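Local atomic coordinates of polysialic acid O-acetyltransferase (Escherichia coli, PDB entry 3JQY), a protein that transfers acetyl groups from acetyl-CoA to O7 or O9 of the sialic acid units in long capsular polysialic acid chains. Residues Glu67-Val77 / Ile88-Ile98; Ser177-Ser188 / Ser194-Cys204. All coordinates share one frame; numbering follows the deposited sequence. Where two conformers were deposited one is given.

Contact 1 of 2, residues Glu67-Val77 / Ile88-Ile98; sequences EDDVECRWLTV and IHKNSKIKGDI
E67 runs alongside H89 and lies against the turn H89-S92 of the next coil of the left-handed beta-helix. Its CB rests 3.6 Å from K90 N, and CG packs 3.5 Å from I88 O, the carbonyl that receives E67 N. With CG anti to the carbonyl carbon (chi1 -58°) and the chain extended, the carboxylate reaches the turn: E67 OE1 accepts K90 N at 2.9 Å from above the carboxylate plane, and its OE2 lies over one face of the H89 ring and salt-bridges R87. Beyond the turn the backbones run parallel, E71 N to S92 O, I94 N to E71 O and R73 N to I94 O. A beta bulge at the corner shifts the register by one, and T76 N to G96 O and I98 N to T76 O resume the pairing. On the inner face I94 CG2 touches C72 SG (3.7 Å) and L75 CD2 (4.0 Å), which meets I88 CD1 tip to tip. Outside, one water joins E71 OE2 to K93 NZ, and N49 also binds that OE2. The pair sits between strand 53-58, which L75 and C72 touch through N53, and strand 105-108, against which I94 and I98 pack.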
loop_
_atom_site.group_PDB
_atom_site.type_symbol
_atom_site.label_atom_id
_atom_site.label_comp_id
_atom_site.label_asym_id
_atom_site.label_seq_id
_atom_site.Cartn_x
_atom_site.Cartn_y
_atom_site.Cartn_z
ATOM N N GLU B 67 -25.038 1.853 -18.721
ATOM C CA GLU B 67 -25.560 1.307 -19.971
ATOM C C GLU B 67 -25.789 -0.206 -19.931
ATOM O O GLU B 67 -25.453 -0.872 -18.952
ATOM C CB GLU B 67 -24.659 1.713 -21.142
ATOM C CG GLU B 67 -24.519 3.236 -21.269
ATOM C CD GLU B 67 -23.752 3.671 -22.501
ATOM O OE1 GLU B 67 -23.223 2.796 -23.221
ATOM O OE2 GLU B 67 -23.688 4.899 -22.756
ATOM N N ASP B 68 -26.397 -0.727 -20.994
ATOM C CA ASP B 68 -26.633 -2.162 -21.126
ATOM C C ASP B 68 -25.311 -2.922 -21.033
ATOM O O ASP B 68 -24.255 -2.414 -21.439
ATOM C CB ASP B 68 -27.276 -2.475 -22.480
ATOM C CG ASP B 68 -28.771 -2.172 -22.526
ATOM O OD1 ASP B 68 -29.383 -1.885 -21.475
ATOM O OD2 ASP B 68 -29.342 -2.235 -23.639
ATOM N N ASP B 69 -25.383 -4.140 -20.500
ATOM C CA ASP B 69 -24.268 -5.083 -20.494
ATOM C C ASP B 69 -23.063 -4.657 -19.666
ATOM O O ASP B 69 -21.970 -5.193 -19.830
ATOM C CB ASP B 69 -23.849 -5.420 -21.923
ATOM C CG ASP B 69 -24.963 -6.095 -22.700
ATOM O OD1 ASP B 69 -25.750 -6.829 -22.073
ATOM O OD2 ASP B 69 -25.055 -5.884 -23.925
ATOM N N VAL B 70 -23.275 -3.709 -18.763
ATOM C CA VAL B 70 -22.263 -3.387 -17.780
ATOM C C VAL B 70 -22.382 -4.389 -16.630
ATOM O O VAL B 70 -23.483 -4.816 -16.279
ATOM C CB VAL B 70 -22.444 -1.940 -17.281
ATOM C CG1 VAL B 70 -21.440 -1.619 -16.171
ATOM C CG2 VAL B 70 -22.296 -0.972 -18.445
ATOM N N GLU B 71 -21.248 -4.796 -16.070
ATOM C CA GLU B 71 -21.255 -5.614 -14.873
ATOM C C GLU B 71 -20.831 -4.757 -13.687
ATOM O O GLU B 71 -19.700 -4.284 -13.640
ATOM C CB GLU B 71 -20.274 -6.778 -15.032
ATOM C CG GLU B 71 -19.989 -7.538 -13.747
ATOM C CD GLU B 71 -18.834 -8.514 -13.908
ATOM O OE1 GLU B 71 -17.771 -8.296 -13.283
ATOM O OE2 GLU B 71 -18.984 -9.494 -14.668
ATOM N N CYS B 72 -21.748 -4.537 -12.752
ATOM C CA CYS B 72 -21.447 -3.806 -11.529
ATOM C C CYS B 72 -21.511 -4.780 -10.375
ATOM O O CYS B 72 -22.546 -5.405 -10.150
ATOM C CB CYS B 72 -22.477 -2.705 -11.290
ATOM S SG CYS B 72 -22.566 -1.486 -12.598
ATOM N N ARG B 73 -20.404 -4.921 -9.655
ATOM C CA ARG B 73 -20.376 -5.763 -8.464
ATOM C C ARG B 73 -19.768 -5.006 -7.290
ATOM O O ARG B 73 -18.632 -4.528 -7.360
ATOM C CB ARG B 73 -19.621 -7.070 -8.746
ATOM C CG ARG B 73 -20.253 -7.881 -9.875
ATOM C CD ARG B 73 -19.392 -9.063 -10.289
ATOM N NE ARG B 73 -19.276 -10.062 -9.230
ATOM C CZ ARG B 73 -20.181 -11.006 -8.985
ATOM N NH1 ARG B 73 -21.288 -11.084 -9.716
ATOM N NH2 ARG B 73 -19.975 -11.875 -8.002
ATOM N N TRP B 74 -20.544 -4.888 -6.220
ATOM C CA TRP B 74 -20.154 -4.092 -5.061
ATOM C C TRP B 74 -19.734 -2.687 -5.469
ATOM O O TRP B 74 -18.751 -2.144 -4.976
ATOM C CB TRP B 74 -19.062 -4.799 -4.252
ATOM C CG TRP B 74 -19.604 -5.999 -3.568
ATOM C CD1 TRP B 74 -20.304 -6.028 -2.395
ATOM C CD2 TRP B 74 -19.528 -7.349 -4.024
ATOM N NE1 TRP B 74 -20.662 -7.318 -2.090
ATOM C CE2 TRP B 74 -20.196 -8.149 -3.075
ATOM C CE3 TRP B 74 -18.952 -7.963 -5.139
ATOM C CZ2 TRP B 74 -20.303 -9.531 -3.204
ATOM C CZ3 TRP B 74 -19.062 -9.338 -5.270
ATOM C CH2 TRP B 74 -19.733 -10.106 -4.307
ATOM N N LEU B 75 -20.501 -2.109 -6.383
ATOM C CA LEU B 75 -20.292 -0.722 -6.771
ATOM C C LEU B 75 -21.156 0.191 -5.898
ATOM O O LEU B 75 -22.344 -0.075 -5.707
ATOM C CB LEU B 75 -20.677 -0.539 -8.239
ATOM C CG LEU B 75 -20.701 0.910 -8.730
ATOM C CD1 LEU B 75 -19.289 1.468 -8.779
ATOM C CD2 LEU B 75 -21.366 0.997 -10.096
ATOM N N THR B 76 -20.552 1.255 -5.372
ATOM C CA THR B 76 -21.277 2.292 -4.643
ATOM C C THR B 76 -20.982 3.619 -5.325
ATOM O O THR B 76 -19.822 3.983 -5.501
ATOM C CB THR B 76 -20.836 2.386 -3.166
ATOM O OG1 THR B 76 -21.035 1.124 -2.518
ATOM C CG2 THR B 76 -21.643 3.463 -2.425
ATOM N N VAL B 77 -22.033 4.320 -5.732
ATOM C CA VAL B 77 -21.900 5.645 -6.329
ATOM C C VAL B 77 -22.566 6.651 -5.406
ATOM O O VAL B 77 -23.759 6.554 -5.133
ATOM C CB VAL B 77 -22.562 5.723 -7.718
ATOM C CG1 VAL B 77 -22.322 7.080 -8.328
ATOM C CG2 VAL B 77 -22.022 4.627 -8.630
ATOM N N ILE B 88 -21.467 5.316 -17.081
ATOM C CA ILE B 88 -20.681 4.108 -17.256
ATOM C C ILE B 88 -21.106 3.429 -18.553
ATOM O O ILE B 88 -22.241 2.980 -18.685
ATOM C CB ILE B 88 -20.850 3.168 -16.059
ATOM C CG1 ILE B 88 -20.434 3.884 -14.768
ATOM C CG2 ILE B 88 -20.040 1.890 -16.257
ATOM C CD1 ILE B 88 -20.563 3.043 -13.519
ATOM N N HIS B 89 -20.186 3.370 -19.509
ATOM C CA HIS B 89 -20.505 2.901 -20.862
ATOM C C HIS B 89 -20.618 1.381 -20.977
ATOM O O HIS B 89 -20.093 0.638 -20.149
ATOM C CB HIS B 89 -19.455 3.396 -21.858
ATOM C CG HIS B 89 -19.595 4.838 -22.239
ATOM N ND1 HIS B 89 -19.308 5.872 -21.374
ATOM C CD2 HIS B 89 -19.957 5.417 -23.410
ATOM C CE1 HIS B 89 -19.502 7.026 -21.989
ATOM N NE2 HIS B 89 -19.897 6.777 -23.225
ATOM N N LYS B 90 -21.286 0.932 -22.039
ATOM C CA LYS B 90 -21.606 -0.482 -22.231
ATOM C C LYS B 90 -20.411 -1.425 -22.187
ATOM O O LYS B 90 -19.292 -1.063 -22.568
ATOM C CB LYS B 90 -22.353 -0.669 -23.558
ATOM C CG LYS B 90 -21.615 -0.095 -24.752
ATOM C CD LYS B 90 -22.175 -0.623 -26.075
ATOM C CE LYS B 90 -23.633 -0.236 -26.273
ATOM N NZ LYS B 90 -24.171 -0.743 -27.575
ATOM N N ASN B 91 -20.667 -2.634 -21.694
ATOM C CA ASN B 91 -19.713 -3.740 -21.719
ATOM C C ASN B 91 -18.503 -3.559 -20.809
ATOM O O ASN B 91 -17.526 -4.294 -20.911
ATOM C CB ASN B 91 -19.281 -4.039 -23.149
ATOM C CG ASN B 91 -20.401 -4.636 -23.970
ATOM O OD1 ASN B 91 -20.864 -5.738 -23.688
ATOM N ND2 ASN B 91 -20.852 -3.906 -24.982
ATOM N N SER B 92 -18.571 -2.585 -19.916
ATOM C CA SER B 92 -17.521 -2.387 -18.927
ATOM C C SER B 92 -17.788 -3.262 -17.705
ATOM O O SER B 92 -18.884 -3.796 -17.539
ATOM C CB SER B 92 -17.446 -0.917 -18.513
ATOM O OG SER B 92 -18.707 -0.462 -18.050
ATOM N N LYS B 93 -16.786 -3.399 -16.846
ATOM C CA LYS B 93 -16.935 -4.174 -15.624
ATOM C C LYS B 93 -16.382 -3.335 -14.491
ATOM O O LYS B 93 -15.230 -2.906 -14.546
ATOM C CB LYS B 93 -16.150 -5.483 -15.713
ATOM C CG LYS B 93 -16.570 -6.382 -16.868
ATOM C CD LYS B 93 -15.894 -7.738 -16.748
ATOM C CE LYS B 93 -16.280 -8.655 -17.891
ATOM N NZ LYS B 93 -15.648 -9.995 -17.731
ATOM N N ILE B 94 -17.193 -3.095 -13.466
ATOM C CA ILE B 94 -16.791 -2.152 -12.426
ATOM C C ILE B 94 -17.124 -2.625 -11.017
ATOM O O ILE B 94 -18.119 -3.328 -10.784
ATOM C CB ILE B 94 -17.401 -0.757 -12.675
ATOM C CG1 ILE B 94 -16.835 0.260 -11.680
ATOM C CG2 ILE B 94 -18.913 -0.824 -12.609
ATOM C CD1 ILE B 94 -16.979 1.696 -12.117
ATOM N N LYS B 95 -16.242 -2.254 -10.093
ATOM C CA LYS B 95 -16.405 -2.477 -8.668
ATOM C C LYS B 95 -15.882 -1.220 -7.976
ATOM O O LYS B 95 -15.247 -0.384 -8.612
ATOM C CB LYS B 95 -15.563 -3.679 -8.222
ATOM C CG LYS B 95 -15.795 -4.930 -9.054
ATOM C CD LYS B 95 -15.071 -6.136 -8.482
ATOM C CE LYS B 95 -15.228 -7.334 -9.408
ATOM N NZ LYS B 95 -15.161 -8.617 -8.659
ATOM N N GLY B 96 -16.145 -1.082 -6.681
ATOM C CA GLY B 96 -15.557 0.002 -5.915
ATOM C C GLY B 96 -16.457 1.177 -5.591
ATOM O O GLY B 96 -17.685 1.063 -5.569
ATOM N N ASP B 97 -15.828 2.316 -5.326
ATOM C CA ASP B 97 -16.542 3.483 -4.835
ATOM C C ASP B 97 -16.281 4.686 -5.718
ATOM O O ASP B 97 -15.134 5.091 -5.894
ATOM C CB ASP B 97 -16.093 3.801 -3.411
ATOM C CG ASP B 97 -16.490 2.716 -2.424
ATOM O OD1 ASP B 97 -15.595 1.988 -1.951
ATOM O OD2 ASP B 97 -17.699 2.583 -2.140
ATOM N N ILE B 98 -17.349 5.264 -6.257
ATOM C CA ILE B 98 -17.235 6.488 -7.033
ATOM C C ILE B 98 -17.958 7.604 -6.298
ATOM O O ILE B 98 -19.158 7.516 -6.063
ATOM C CB ILE B 98 -17.880 6.346 -8.424
ATOM C CG1 ILE B 98 -17.184 5.248 -9.237
ATOM C CG2 ILE B 98 -17.833 7.679 -9.161
ATOM C CD1 ILE B 98 -17.866 4.972 -10.575
HETATM O O HOH W 1 -19.610 -6.300 -18.899
HETATM O O HOH W 2 -23.234 -5.848 -26.056
HETATM O O HOH W 3 -17.283 -6.206 -11.860
HETATM O O HOH W 4 -16.934 -11.216 -15.432
HETATM O O HOH W 5 -18.472 -0.307 -2.902
#

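Contact 2 of 2, residues Ser177-Ser188 / Ser194-Cys204; sequences SIMKGVSVGSGS and SIVTKDVPSMC
V182 and V196 meet inside the left-handed beta-helix of the hexapeptide-repeat acyltransferases, where 177-188 and 194-204 are parts of successive coils. Most backbone bonds fall into two sets. V196 N to S177 O and M179 N to V196 O join the strands at one face; past the turn M179-V182 the register shifts by two, and V200 N to S183 O and G185 N to V200 O (2.8 Å) tie V200 to strand 183-184 in a single bridge. A further bond, M203 N to S186 O, follows near the turn G185-S188.

Apolar contacts flank the turn M179-V182. V182 CG1 reaches V196 CG1 at 3.8 Å, the two side chains crossing at about a right angle. M179, bent at chi2 (-51°), folds back so that CE touches I195 CG2, also at 3.8 Å, beside Y192 of the second subunit.

Side chains and a water supply the remaining polar links. D199 OD1 receives S183 N at 3.0 Å from above the carboxylate plane, standing in for a backbone carbonyl where the register slips. A water bridges K180 O and T197 O; K180, paired with D145, and K198 probably bind acetyl-CoA, as inferred from relatives. S186 O takes a second bond, from S202 OG (2.6 Å).

G185 lies 3.7 Å from S202, CA to CA, too close for a side chain pointing across. Nearby, the S188 hydroxyl serves both ways: OG donates to P201 O in the carbonyl plane, on a lone pair at 2.7 Å, and accepts C204 N at 3.0 Å with an almost straight N-H...O angle of 176°.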
loop_
_atom_site.group_PDB
_atom_site.type_symbol
_atom_site.label_atom_id
_atom_site.label_comp_id
_atom_site.label_asym_id
_atom_site.label_seq_id
_atom_site.Cartn_x
_atom_site.Cartn_y
_atom_site.Cartn_z
ATOM N N SER B 177 -2.081 4.963 -7.085
ATOM C CA SER B 177 -2.857 6.195 -6.986
ATOM C C SER B 177 -2.466 7.102 -8.131
ATOM O O SER B 177 -1.274 7.281 -8.433
ATOM C CB SER B 177 -2.598 6.921 -5.667
ATOM O OG SER B 177 -3.301 6.310 -4.608
ATOM N N ILE B 178 -3.474 7.660 -8.778
ATOM C CA ILE B 178 -3.257 8.726 -9.739
ATOM C C ILE B 178 -3.779 10.013 -9.110
ATOM O O ILE B 178 -4.940 10.088 -8.709
ATOM C CB ILE B 178 -3.949 8.423 -11.070
ATOM C CG1 ILE B 178 -3.365 7.150 -11.685
ATOM C CG2 ILE B 178 -3.781 9.584 -12.037
ATOM C CD1 ILE B 178 -3.919 6.824 -13.051
ATOM N N MET B 179 -2.908 11.011 -8.995
ATOM C CA MET B 179 -3.244 12.253 -8.293
ATOM C C MET B 179 -3.804 13.337 -9.216
ATOM O O MET B 179 -3.933 13.133 -10.423
ATOM C CB MET B 179 -2.027 12.776 -7.521
ATOM C CG MET B 179 -1.472 11.791 -6.493
ATOM S SD MET B 179 -2.754 11.142 -5.389
ATOM C CE MET B 179 -1.758 10.550 -4.020
ATOM N N LYS B 180 -4.148 14.491 -8.645
ATOM C CA LYS B 180 -4.916 15.480 -9.398
ATOM C C LYS B 180 -4.153 16.054 -10.591
ATOM O O LYS B 180 -2.925 16.210 -10.553
ATOM C CB LYS B 180 -5.402 16.611 -8.489
ATOM C CG LYS B 180 -4.288 17.508 -7.951
ATOM C CD LYS B 180 -4.859 18.476 -6.918
ATOM C CE LYS B 180 -3.770 19.335 -6.294
ATOM N NZ LYS B 180 -2.740 18.503 -5.598
ATOM N N GLY B 181 -4.891 16.341 -11.656
ATOM C CA GLY B 181 -4.343 17.038 -12.805
ATOM C C GLY B 181 -3.543 16.157 -13.741
ATOM O O GLY B 181 -2.895 16.654 -14.662
ATOM N N VAL B 182 -3.582 14.850 -13.514
ATOM C CA VAL B 182 -2.781 13.935 -14.312
ATOM C C VAL B 182 -3.549 13.382 -15.514
ATOM O O VAL B 182 -4.699 12.949 -15.395
ATOM C CB VAL B 182 -2.264 12.753 -13.458
ATOM C CG1 VAL B 182 -1.654 11.665 -14.350
ATOM C CG2 VAL B 182 -1.252 13.244 -12.440
ATOM N N SER B 183 -2.896 13.413 -16.673
ATOM C CA SER B 183 -3.373 12.727 -17.867
ATOM C C SER B 183 -2.437 11.559 -18.156
ATOM O O SER B 183 -1.217 11.691 -18.026
ATOM C CB SER B 183 -3.363 13.676 -19.064
ATOM O OG SER B 183 -4.350 14.680 -18.917
ATOM N N VAL B 184 -3.011 10.424 -18.545
ATOM C CA VAL B 184 -2.234 9.266 -18.981
ATOM C C VAL B 184 -2.582 8.948 -20.429
ATOM O O VAL B 184 -3.736 8.667 -20.750
ATOM C CB VAL B 184 -2.508 8.025 -18.123
ATOM C CG1 VAL B 184 -1.709 6.844 -18.652
ATOM C CG2 VAL B 184 -2.151 8.295 -16.662
ATOM N N GLY B 185 -1.579 9.009 -21.298
ATOM C CA GLY B 185 -1.792 8.832 -22.724
ATOM C C GLY B 185 -2.142 7.415 -23.132
ATOM O O GLY B 185 -1.881 6.462 -22.404
ATOM N N SER B 186 -2.721 7.287 -24.321
ATOM C CA SER B 186 -3.206 6.006 -24.827
ATOM C C SER B 186 -2.075 4.993 -25.010
ATOM O O SER B 186 -0.971 5.350 -25.423
ATOM C CB SER B 186 -3.952 6.245 -26.152
ATOM O OG SER B 186 -4.487 5.049 -26.673
ATOM N N GLY B 187 -2.345 3.733 -24.677
ATOM C CA GLY B 187 -1.367 2.671 -24.849
ATOM C C GLY B 187 -0.363 2.541 -23.723
ATOM O O GLY B 187 0.489 1.649 -23.731
ATOM N N SER B 188 -0.449 3.438 -22.753
ATOM C CA SER B 188 0.545 3.467 -21.687
ATOM C C SER B 188 0.235 2.492 -20.559
ATOM O O SER B 188 -0.880 1.959 -20.455
ATOM C CB SER B 188 0.698 4.890 -21.151
ATOM O OG SER B 188 1.238 5.723 -22.160
ATOM N N SER B 194 2.608 2.385 -8.048
ATOM C CA SER B 194 2.945 3.762 -8.407
ATOM C C SER B 194 2.083 4.794 -7.686
ATOM O O SER B 194 0.935 4.531 -7.346
ATOM C CB SER B 194 2.794 3.964 -9.918
ATOM O OG SER B 194 3.713 3.149 -10.626
ATOM N N ILE B 195 2.651 5.977 -7.465
ATOM C CA ILE B 195 1.847 7.171 -7.227
ATOM C C ILE B 195 2.216 8.164 -8.317
ATOM O O ILE B 195 3.343 8.654 -8.375
ATOM C CB ILE B 195 2.053 7.778 -5.821
ATOM C CG1 ILE B 195 1.622 6.766 -4.750
ATOM C CG2 ILE B 195 1.257 9.077 -5.697
ATOM C CD1 ILE B 195 1.588 7.309 -3.319
ATOM N N VAL B 196 1.264 8.419 -9.207
ATOM C CA VAL B 196 1.495 9.239 -10.389
ATOM C C VAL B 196 1.055 10.669 -10.115
ATOM O O VAL B 196 -0.116 10.919 -9.804
ATOM C CB VAL B 196 0.718 8.693 -11.599
ATOM C CG1 VAL B 196 1.032 9.524 -12.840
ATOM C CG2 VAL B 196 1.041 7.214 -11.827
ATOM N N THR B 197 1.991 11.606 -10.227
ATOM C CA THR B 197 1.708 12.999 -9.891
ATOM C C THR B 197 1.863 13.948 -11.079
ATOM O O THR B 197 1.460 15.105 -10.993
ATOM C CB THR B 197 2.617 13.493 -8.742
ATOM O OG1 THR B 197 3.989 13.406 -9.149
ATOM C CG2 THR B 197 2.418 12.641 -7.499
ATOM N N LYS B 198 2.350 13.403 -12.152
ATOM C CA LYS B 198 2.570 14.226 -13.340
ATOM C C LYS B 198 2.130 13.487 -14.602
ATOM O O LYS B 198 2.077 12.260 -14.619
ATOM C CB LYS B 198 4.047 14.600 -13.459
ATOM C CG LYS B 198 4.543 15.490 -12.334
ATOM C CD LYS B 198 6.015 15.811 -12.530
ATOM C CE LYS B 198 6.569 16.664 -11.395
ATOM N NZ LYS B 198 5.887 17.992 -11.340
ATOM N N ASP B 199 1.794 14.162 -15.688
ATOM C CA ASP B 199 1.308 13.519 -16.913
ATOM C C ASP B 199 2.228 12.396 -17.380
ATOM O O ASP B 199 3.453 12.493 -17.261
ATOM C CB ASP B 199 1.180 14.540 -18.050
ATOM C CG ASP B 199 0.109 15.583 -17.794
ATOM O OD1 ASP B 199 -0.716 15.391 -16.882
ATOM O OD2 ASP B 199 0.091 16.605 -18.515
ATOM N N VAL B 200 1.626 11.330 -17.904
ATOM C CA VAL B 200 2.363 10.259 -18.563
ATOM C C VAL B 200 1.964 10.270 -20.038
ATOM O O VAL B 200 0.795 10.109 -20.361
ATOM C CB VAL B 200 2.010 8.886 -17.954
ATOM C CG1 VAL B 200 2.747 7.761 -18.690
ATOM C CG2 VAL B 200 2.333 8.861 -16.475
ATOM N N PRO B 201 2.932 10.485 -20.941
ATOM C CA PRO B 201 2.558 10.560 -22.360
ATOM C C PRO B 201 2.124 9.205 -22.925
ATOM O O PRO B 201 2.267 8.171 -22.269
ATOM C CB PRO B 201 3.854 11.026 -23.050
ATOM C CG PRO B 201 4.804 11.404 -21.942
ATOM C CD PRO B 201 4.386 10.602 -20.750
ATOM N N SER B 202 1.606 9.224 -24.148
ATOM C CA SER B 202 1.149 8.014 -24.822
ATOM C C SER B 202 2.273 7.006 -25.052
ATOM O O SER B 202 3.417 7.383 -25.278
ATOM C CB SER B 202 0.512 8.387 -26.162
ATOM O OG SER B 202 0.085 7.227 -26.851
ATOM N N MET B 203 1.937 5.721 -24.977
ATOM C CA MET B 203 2.878 4.641 -25.269
ATOM C C MET B 203 4.143 4.660 -24.403
ATOM O O MET B 203 5.247 4.427 -24.891
ATOM C CB MET B 203 3.213 4.614 -26.764
ATOM C CG MET B 203 2.020 4.163 -27.615
ATOM S SD MET B 203 2.278 4.264 -29.404
ATOM C CE MET B 203 2.271 6.043 -29.625
ATOM N N CYS B 204 3.963 4.921 -23.110
ATOM C CA CYS B 204 5.065 4.892 -22.147
ATOM C C CYS B 204 4.694 4.025 -20.963
ATOM O O CYS B 204 3.522 3.901 -20.635
ATOM C CB CYS B 204 5.346 6.289 -21.606
ATOM S SG CYS B 204 6.066 7.440 -22.780
HETATM O O HOH W 6 -0.612 15.561 -9.195
#

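Overall arrangement
From the N terminus the chain winds coil upon coil, and contact 1 closes first: 88-98 returns beside 67-77 after ten residues that hold most of strand 85-88. Several coils later, 194-204 returns beside 177-188 after only five residues, closing contact 2. The two are in series, neither nested nor crossed. They lie on opposite sides of the chain's centre, about 23 Å apart between centres and 12 Å at the nearest atoms. Both reach the curled parallel sheet that begins at strand 31-35, and both extend into the neighbouring sheet, through I88 and through strand 183-184. Contact 1 joins early coils, untouched by other subunits; contact 2 joins late coils near helix 233-245 and meets both neighbouring subunits.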